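Local coordinates for uncharacterized protein (Mycobacterium tuberculosis CAS/NITR204, PDB 5VYQ) that probably transfers a formyl group from a folate cofactor to the sugar amine of dTDP-4-amino-4,6-dideoxyglucose, at residues T23-T28 / D48-P53; Y76-S81 / R97-H102. All blocks are in the same frame, centred on the assembly; numbering follows the deposited sequence.

Contact 1: T23-T28 / D48-P53. With NA (sodium ion), chain H; NA (sodium ion), chain L.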
loop_
_atom_site.group_PDB
_atom_site.type_symbol
_atom_site.label_atom_id
_atom_site.label_comp_id
_atom_site.label_asym_id
_atom_site.label_seq_id
_atom_site.Cartn_x
_atom_site.Cartn_y
_atom_site.Cartn_z
ATOM N N THR A 23 38.141 23.434 -16.236
ATOM C CA THR A 23 37.475 24.101 -15.127
ATOM C C THR A 23 35.979 23.754 -15.218
ATOM O O THR A 23 35.347 24.094 -16.205
ATOM C CB THR A 23 37.694 25.605 -15.248
ATOM O OG1 THR A 23 39.111 25.882 -15.304
ATOM C CG2 THR A 23 37.071 26.337 -14.083
ATOM N N ILE A 24 35.438 23.080 -14.206
ATOM C CA ILE A 24 34.107 22.499 -14.302
ATOM C C ILE A 24 33.159 23.166 -13.317
ATOM O O ILE A 24 33.511 23.367 -12.138
ATOM C CB ILE A 24 34.160 20.985 -14.058
ATOM C CG1 ILE A 24 35.126 20.336 -15.059
ATOM C CG2 ILE A 24 32.778 20.365 -14.120
ATOM C CD1 ILE A 24 35.315 18.846 -14.909
ATOM N N LEU A 25 31.952 23.444 -13.795
ATOM C CA LEU A 25 30.865 23.820 -12.900
ATOM C C LEU A 25 29.819 22.705 -12.885
ATOM O O LEU A 25 29.383 22.272 -13.959
ATOM C CB LEU A 25 30.231 25.071 -13.444
ATOM C CG LEU A 25 28.944 25.540 -12.744
ATOM C CD1 LEU A 25 29.253 25.898 -11.296
ATOM C CD2 LEU A 25 28.357 26.737 -13.493
ATOM N N ILE A 26 29.419 22.274 -11.703
ATOM C CA ILE A 26 28.277 21.363 -11.528
ATOM C C ILE A 26 27.145 22.122 -10.859
ATOM O O ILE A 26 27.345 22.727 -9.804
ATOM C CB ILE A 26 28.613 20.123 -10.721
ATOM C CG1 ILE A 26 29.802 19.410 -11.391
ATOM C CG2 ILE A 26 27.373 19.213 -10.647
ATOM C CD1 ILE A 26 30.102 18.043 -10.821
ATOM N N LEU A 27 25.983 22.077 -11.483
ATOM C CA LEU A 27 24.732 22.602 -10.947
ATOM C C LEU A 27 23.908 21.371 -10.591
ATOM O O LEU A 27 23.663 20.480 -11.422
ATOM C CB LEU A 27 24.033 23.495 -11.959
ATOM C CG LEU A 27 24.808 24.834 -12.040
ATOM C CD1 LEU A 27 24.707 25.378 -13.440
ATOM C CD2 LEU A 27 24.171 25.705 -10.971
ATOM N N THR A 28 23.420 21.321 -9.361
ATOM C CA THR A 28 22.666 20.164 -8.876
ATOM C C THR A 28 21.621 20.555 -7.829
ATOM O O THR A 28 21.907 21.334 -6.923
ATOM C CB THR A 28 23.645 19.135 -8.294
ATOM O OG1 THR A 28 22.959 17.953 -7.876
ATOM C CG2 THR A 28 24.483 19.694 -7.157
ATOM N N ASP A 48 33.630 23.401 -9.250
ATOM C CA ASP A 48 32.711 24.060 -8.323
ATOM C C ASP A 48 31.331 23.397 -8.349
ATOM O O ASP A 48 30.899 22.969 -9.427
ATOM C CB ASP A 48 32.538 25.510 -8.771
ATOM C CG ASP A 48 33.790 26.330 -8.596
ATOM O OD1 ASP A 48 34.689 25.901 -7.855
ATOM O OD2 ASP A 48 33.918 27.355 -9.276
ATOM N N VAL A 49 30.650 23.363 -7.201
ATOM C CA VAL A 49 29.362 22.720 -7.049
ATOM C C VAL A 49 28.388 23.711 -6.416
ATOM O O VAL A 49 28.601 24.258 -5.317
ATOM C CB VAL A 49 29.476 21.430 -6.208
ATOM C CG1 VAL A 49 28.105 20.861 -5.951
ATOM C CG2 VAL A 49 30.378 20.411 -6.902
ATOM N N TYR A 50 27.318 23.976 -7.136
ATOM C CA TYR A 50 26.242 24.835 -6.710
ATOM C C TYR A 50 24.885 24.219 -6.957
ATOM O O TYR A 50 24.729 23.306 -7.771
ATOM C CB TYR A 50 26.268 26.129 -7.504
ATOM C CG TYR A 50 27.356 27.080 -7.240
ATOM C CD1 TYR A 50 28.525 27.059 -7.970
ATOM C CD2 TYR A 50 27.121 28.139 -6.371
ATOM C CE1 TYR A 50 29.521 27.999 -7.752
ATOM C CE2 TYR A 50 28.101 29.084 -6.153
ATOM C CZ TYR A 50 29.287 29.004 -6.835
ATOM O OH TYR A 50 30.196 30.010 -6.621
ATOM N N GLN A 51 23.902 24.704 -6.211
ATOM C CA GLN A 51 22.528 24.418 -6.521
ATOM C C GLN A 51 21.882 25.611 -7.164
ATOM O O GLN A 51 22.432 26.710 -7.153
ATOM C CB GLN A 51 21.766 23.917 -5.307
ATOM C CG GLN A 51 21.479 25.010 -4.297
ATOM C CD GLN A 51 20.644 24.486 -3.134
ATOM O OE1 GLN A 51 19.729 23.688 -3.283
ATOM N NE2 GLN A 51 20.977 24.950 -1.956
ATOM N N SER A 52 20.745 25.375 -7.795
ATOM C CA SER A 52 20.026 26.459 -8.456
ATOM C C SER A 52 19.146 27.174 -7.409
ATOM O O SER A 52 19.114 26.813 -6.216
ATOM C CB SER A 52 19.287 25.935 -9.676
ATOM O OG SER A 52 18.024 25.477 -9.298
ATOM N N PRO A 53 18.471 28.248 -7.845
ATOM C CA PRO A 53 17.519 28.869 -6.916
ATOM C C PRO A 53 16.339 27.940 -6.551
ATOM O O PRO A 53 15.672 28.171 -5.562
ATOM C CB PRO A 53 17.006 30.097 -7.693
ATOM C CG PRO A 53 17.889 30.249 -8.896
ATOM C CD PRO A 53 18.459 28.877 -9.172
HETATM NA NA NA H . 40.555 25.986 -17.431
HETATM NA NA NA L . 29.869 32.307 -5.462
HETATM O O HOH W 1 42.303 26.058 -15.855
HETATM O O HOH W 2 40.080 28.017 -17.299
HETATM O O HOH W 3 41.873 26.034 -19.643
#

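Contact 2: Y76-S81 / R97-H102. With LI (lithium ion), chain M; NA (sodium ion), chain G; NA (sodium ion), chain H; FON (N-{[4-({[(6R)-2-amino-5-formyl-4-oxo-1,4,5,6,7,8-hexahydropteridin-6-yl]methyl}amino)phenyl]carbonyl}-L-glutamic acid), chain C.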
loop_
_atom_site.group_PDB
_atom_site.type_symbol
_atom_site.label_atom_id
_atom_site.label_comp_id
_atom_site.label_asym_id
_atom_site.label_seq_id
_atom_site.Cartn_x
_atom_site.Cartn_y
_atom_site.Cartn_z
ATOM N N TYR A 76 34.158 29.015 -17.034
ATOM C CA TYR A 76 34.194 27.561 -17.046
ATOM C C TYR A 76 34.407 27.009 -18.440
ATOM O O TYR A 76 34.060 27.654 -19.409
ATOM C CB TYR A 76 32.943 26.961 -16.418
ATOM C CG TYR A 76 32.764 27.312 -14.963
ATOM C CD1 TYR A 76 33.378 26.573 -13.970
ATOM C CD2 TYR A 76 31.984 28.382 -14.594
ATOM C CE1 TYR A 76 33.231 26.898 -12.645
ATOM C CE2 TYR A 76 31.844 28.728 -13.269
ATOM C CZ TYR A 76 32.465 27.990 -12.282
ATOM O OH TYR A 76 32.230 28.346 -10.957
ATOM N N ASP A 77 34.978 25.812 -18.515
ATOM C CA ASP A 77 35.177 25.083 -19.744
ATOM C C ASP A 77 34.073 24.067 -19.976
ATOM O O ASP A 77 33.926 23.592 -21.096
ATOM C CB ASP A 77 36.520 24.365 -19.744
ATOM C CG ASP A 77 37.691 25.348 -19.550
ATOM O OD1 ASP A 77 37.748 26.349 -20.302
ATOM O OD2 ASP A 77 38.484 25.073 -18.629
ATOM N N LEU A 78 33.384 23.658 -18.925
ATOM C CA LEU A 78 32.373 22.582 -18.999
ATOM C C LEU A 78 31.354 22.832 -17.882
ATOM O O LEU A 78 31.725 23.133 -16.741
ATOM C CB LEU A 78 33.061 21.247 -18.773
ATOM C CG LEU A 78 32.179 20.006 -18.574
ATOM C CD1 LEU A 78 31.332 19.762 -19.825
ATOM C CD2 LEU A 78 32.977 18.751 -18.215
ATOM N N VAL A 79 30.078 22.738 -18.197
ATOM C CA VAL A 79 29.040 22.863 -17.182
ATOM C C VAL A 79 28.271 21.531 -17.158
ATOM O O VAL A 79 27.781 21.075 -18.179
ATOM C CB VAL A 79 28.087 24.045 -17.486
ATOM C CG1 VAL A 79 27.007 24.157 -16.440
ATOM C CG2 VAL A 79 28.867 25.339 -17.529
ATOM N N LEU A 80 28.140 20.965 -15.976
ATOM C CA LEU A 80 27.334 19.753 -15.797
ATOM C C LEU A 80 26.056 20.009 -15.028
ATOM O O LEU A 80 26.052 20.646 -13.981
ATOM C CB LEU A 80 28.162 18.748 -15.031
ATOM C CG LEU A 80 29.524 18.399 -15.596
ATOM C CD1 LEU A 80 30.234 17.351 -14.765
ATOM C CD2 LEU A 80 29.437 17.951 -17.044
ATOM N N SER A 81 24.956 19.507 -15.581
ATOM C CA SER A 81 23.678 19.441 -14.870
ATOM C C SER A 81 23.566 18.067 -14.218
ATOM O O SER A 81 23.413 17.044 -14.908
ATOM C CB SER A 81 22.516 19.692 -15.825
ATOM O OG SER A 81 21.257 19.257 -15.287
ATOM N N ARG A 97 30.340 24.074 -23.434
ATOM C CA ARG A 97 29.858 22.678 -23.495
ATOM C C ARG A 97 29.088 22.359 -22.227
ATOM O O ARG A 97 29.599 22.512 -21.125
ATOM C CB ARG A 97 31.038 21.718 -23.673
ATOM C CG ARG A 97 30.591 20.286 -23.992
ATOM C CD ARG A 97 31.736 19.474 -24.568
ATOM N NE ARG A 97 32.932 19.488 -23.714
ATOM C CZ ARG A 97 33.235 18.579 -22.799
ATOM N NH1 ARG A 97 34.311 18.719 -22.050
ATOM N NH2 ARG A 97 32.474 17.516 -22.613
ATOM N N CYS A 98 27.828 21.929 -22.381
ATOM C CA CYS A 98 26.998 21.610 -21.245
ATOM C C CYS A 98 26.550 20.157 -21.409
ATOM O O CYS A 98 26.169 19.723 -22.509
ATOM C CB CYS A 98 25.745 22.498 -21.175
ATOM S SG CYS A 98 26.068 24.260 -20.885
ATOM N N VAL A 99 26.608 19.426 -20.309
ATOM C CA VAL A 99 26.294 18.004 -20.288
ATOM C C VAL A 99 25.344 17.752 -19.143
ATOM O O VAL A 99 25.539 18.260 -18.046
ATOM C CB VAL A 99 27.608 17.199 -20.131
ATOM C CG1 VAL A 99 27.374 15.720 -19.868
ATOM C CG2 VAL A 99 28.420 17.332 -21.396
ATOM N N ASN A 100 24.328 16.939 -19.414
ATOM C CA ASN A 100 23.308 16.542 -18.478
ATOM C C ASN A 100 23.449 15.079 -18.096
ATOM O O ASN A 100 23.757 14.237 -18.934
ATOM C CB ASN A 100 21.944 16.738 -19.145
ATOM C CG ASN A 100 20.794 16.610 -18.183
ATOM O OD1 ASN A 100 20.851 17.085 -17.042
ATOM N ND2 ASN A 100 19.682 16.054 -18.663
ATOM N N VAL A 101 23.226 14.817 -16.815
ATOM C CA VAL A 101 23.054 13.473 -16.336
ATOM C C VAL A 101 21.595 13.275 -15.936
ATOM O O VAL A 101 21.117 13.866 -14.973
ATOM C CB VAL A 101 23.956 13.174 -15.137
ATOM C CG1 VAL A 101 23.666 11.775 -14.618
ATOM C CG2 VAL A 101 25.412 13.433 -15.491
ATOM N N HIS A 102 20.918 12.504 -16.758
ATOM C CA HIS A 102 19.451 12.409 -16.741
ATOM C C HIS A 102 19.009 11.015 -16.328
ATOM O O HIS A 102 19.432 10.002 -16.961
ATOM C CB HIS A 102 18.911 12.652 -18.127
ATOM C CG HIS A 102 17.448 12.398 -18.304
ATOM N ND1 HIS A 102 16.466 13.043 -17.567
ATOM C CD2 HIS A 102 16.800 11.620 -19.206
ATOM C CE1 HIS A 102 15.284 12.613 -17.976
ATOM N NE2 HIS A 102 15.461 11.746 -18.955
HETATM LI LI LI M . 16.332 15.527 -17.390
HETATM NA NA NA G . 34.228 29.039 -21.295
HETATM NA NA NA H . 40.555 25.986 -17.431
HETATM N N1 FON C . 18.369 22.968 -19.909
HETATM C C2 FON C . 18.139 22.618 -21.170
HETATM N NA2 FON C . 18.248 23.576 -22.134
HETATM N N3 FON C . 17.793 21.353 -21.459
HETATM C C4 FON C . 17.663 20.384 -20.522
HETATM O O4 FON C . 17.372 19.204 -20.836
HETATM C C4A FON C . 17.946 20.732 -19.119
HETATM N N5 FON C . 17.819 19.877 -18.011
HETATM C C6 FON C . 17.532 20.562 -16.740
HETATM C C7 FON C . 18.642 21.592 -16.511
HETATM N N8 FON C . 18.646 22.508 -17.625
HETATM C C8A FON C . 18.331 22.118 -18.873
HETATM C C9 FON C . 16.117 21.178 -16.683
HETATM N N10 FON C . 15.129 20.104 -16.714
HETATM C C11 FON C . 11.014 20.712 -16.630
HETATM C C12 FON C . 11.548 19.431 -16.773
HETATM C C13 FON C . 12.927 19.254 -16.797
HETATM C C14 FON C . 13.787 20.338 -16.662
HETATM C C15 FON C . 13.272 21.621 -16.520
HETATM C C16 FON C . 11.888 21.801 -16.508
HETATM C C FON C . 9.490 20.883 -16.607
HETATM O O FON C . 8.701 19.918 -16.511
HETATM N N FON C . 9.014 22.131 -16.666
HETATM C CA FON C . 7.595 22.466 -16.560
HETATM C CB FON C . 7.315 23.476 -15.435
HETATM C CG FON C . 7.784 22.888 -14.098
HETATM C CD FON C . 7.228 23.513 -12.834
HETATM O OE1 FON C . 6.136 24.116 -12.887
HETATM O OE2 FON C . 7.866 23.363 -11.759
HETATM C CT FON C . 7.117 22.985 -17.883
HETATM O O1 FON C . 5.874 22.968 -18.053
HETATM O O2 FON C . 7.953 23.381 -18.734
HETATM C CP1 FON C . 17.906 18.619 -18.124
HETATM O O3 FON C . 17.768 17.875 -17.160
HETATM O O HOH W 4 35.167 21.506 -22.379
HETATM O O HOH W 5 33.237 24.443 -23.841
HETATM O O HOH W 6 36.234 27.868 -21.808
HETATM O O HOH W 7 35.474 30.621 -22.187
HETATM O O HOH W 8 33.234 28.560 -23.254
HETATM O O HOH W 1 42.303 26.058 -15.855
HETATM O O HOH W 2 40.080 28.017 -17.299
#

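Contact 1: T23-T28 / D48-P53
Strands 24-28 and 48-50 run parallel, their short axes 4.8 Å apart at closest approach and inclined by 19°, as the two strands of a beta-alpha-beta crossover whose helix is 31-43. Leu25 pairs with Asp48, Ile26 with Val49 and Leu27 with Tyr50. The backbone ladder alternates across the gap: Asp48 N donates to Ile24 O, Ile26 N to Asp48 O (2.8 Å), Tyr50 N to Ile26 O, and Thr28 N to Tyr50 O. The last is the most bent of the four, with an N-H...O angle of 152°, just where the second strand gives way to loop. Beyond it Gln51 still lies close, its CA giving a CA-H...O contact to Thr28 O at 3.2 Å.

Leu25, Leu27, Asp48 and Tyr50 share one face of the sheet. There the Leu25 side chain crosses that of Tyr50 at about a right angle: CG of Leu25 is anti to its own backbone N (chi1 172°), which carries CD1 across to within 3.6 Å of Tyr50 CD1. Leu27 meets the same tyrosine nearer its root, CD2 lying 4.1 Å from Tyr50 CB. Helix 65-75 packs on this face, with Ile72 against Leu25 and Val65 against Leu27. Ile26 and Val49 point to the other face, where Thr28 CG2 also reaches Val49 CG1 at 4.0 Å; helix 31-43 lies against Val49 and Thr28. The Thr28 hydroxyl is hydrogen-bonded to Phe82 O, on strand 78-82.

Sodium ions mark two outer points. Thr23 OG1 binds one together with Met21 O, Asp77 OD2 and three waters. The other lies at the edge of the Tyr50 ring and in its plane, 2.6 Å from Tyr50 OH.

Contact 2: Y76-S81 / R97-H102
Part of the folate pocket of this formyltransferase is built where strand 78-81 pairs in parallel with strand 97-102, two strands of a beta-alpha-beta unit. Ser81 and Asn100 face the same side: Ser81 OG donates to Asn100 OD1 at 2.8 Å, tilted 23° from the carbonyl plane. With OD1 held by this bond, ND2 is turned toward the folinic acid, and Asn100 ND2 lies 3.0 Å from its formyl oxygen O3. Two residues on, His102 ND1 binds lithium at 2.5 Å, with Asp137 as another ligand.

At the other end, Leu78 CD1 sits over the centre of one face of the Arg97 guanidinium, 3.7 Å from CZ. A bend at chi3 (54°) folds the arginine back over the leucine, while NH2 bonds Ile177 O and Tyr182 OH. Water 4 bridges Asp77 O to Arg97 NH1, and water 5 links the same oxygen to Arg97 N. Between these ends, Leu80 and Val99 lie side by side, Leu80 CD2 to Val99 CB 3.7 Å.

Strand 24-28 flanks the pair beside 78-82, strand 125-131 beside 97-102, and helix 155-179 packs on Leu80 and Val101.

Overall arrangement
From the N terminus, the chain runs through strand 24-28, crosses over by helix 31-43 and returns in strand 47-50, closing contact 1. Helix 65-75 then leads to strand 78-82, and helix 90-95 to strand 97-102, which closes contact 2. The two loops follow in series, neither enclosing nor crossing the other. In the sheet, however, they are adjacent, because strand 78-82 lies beside 24-28 on the side away from 47-50. Leu25 O and Leu80 N are hydrogen-bonding partners across that seam, and Tyr76 OH reaches Asp48 OD2 at 2.6 Å. Together the contacts join the sheet's four parallel strands, from the outermost 47-50 to the inner 97-102.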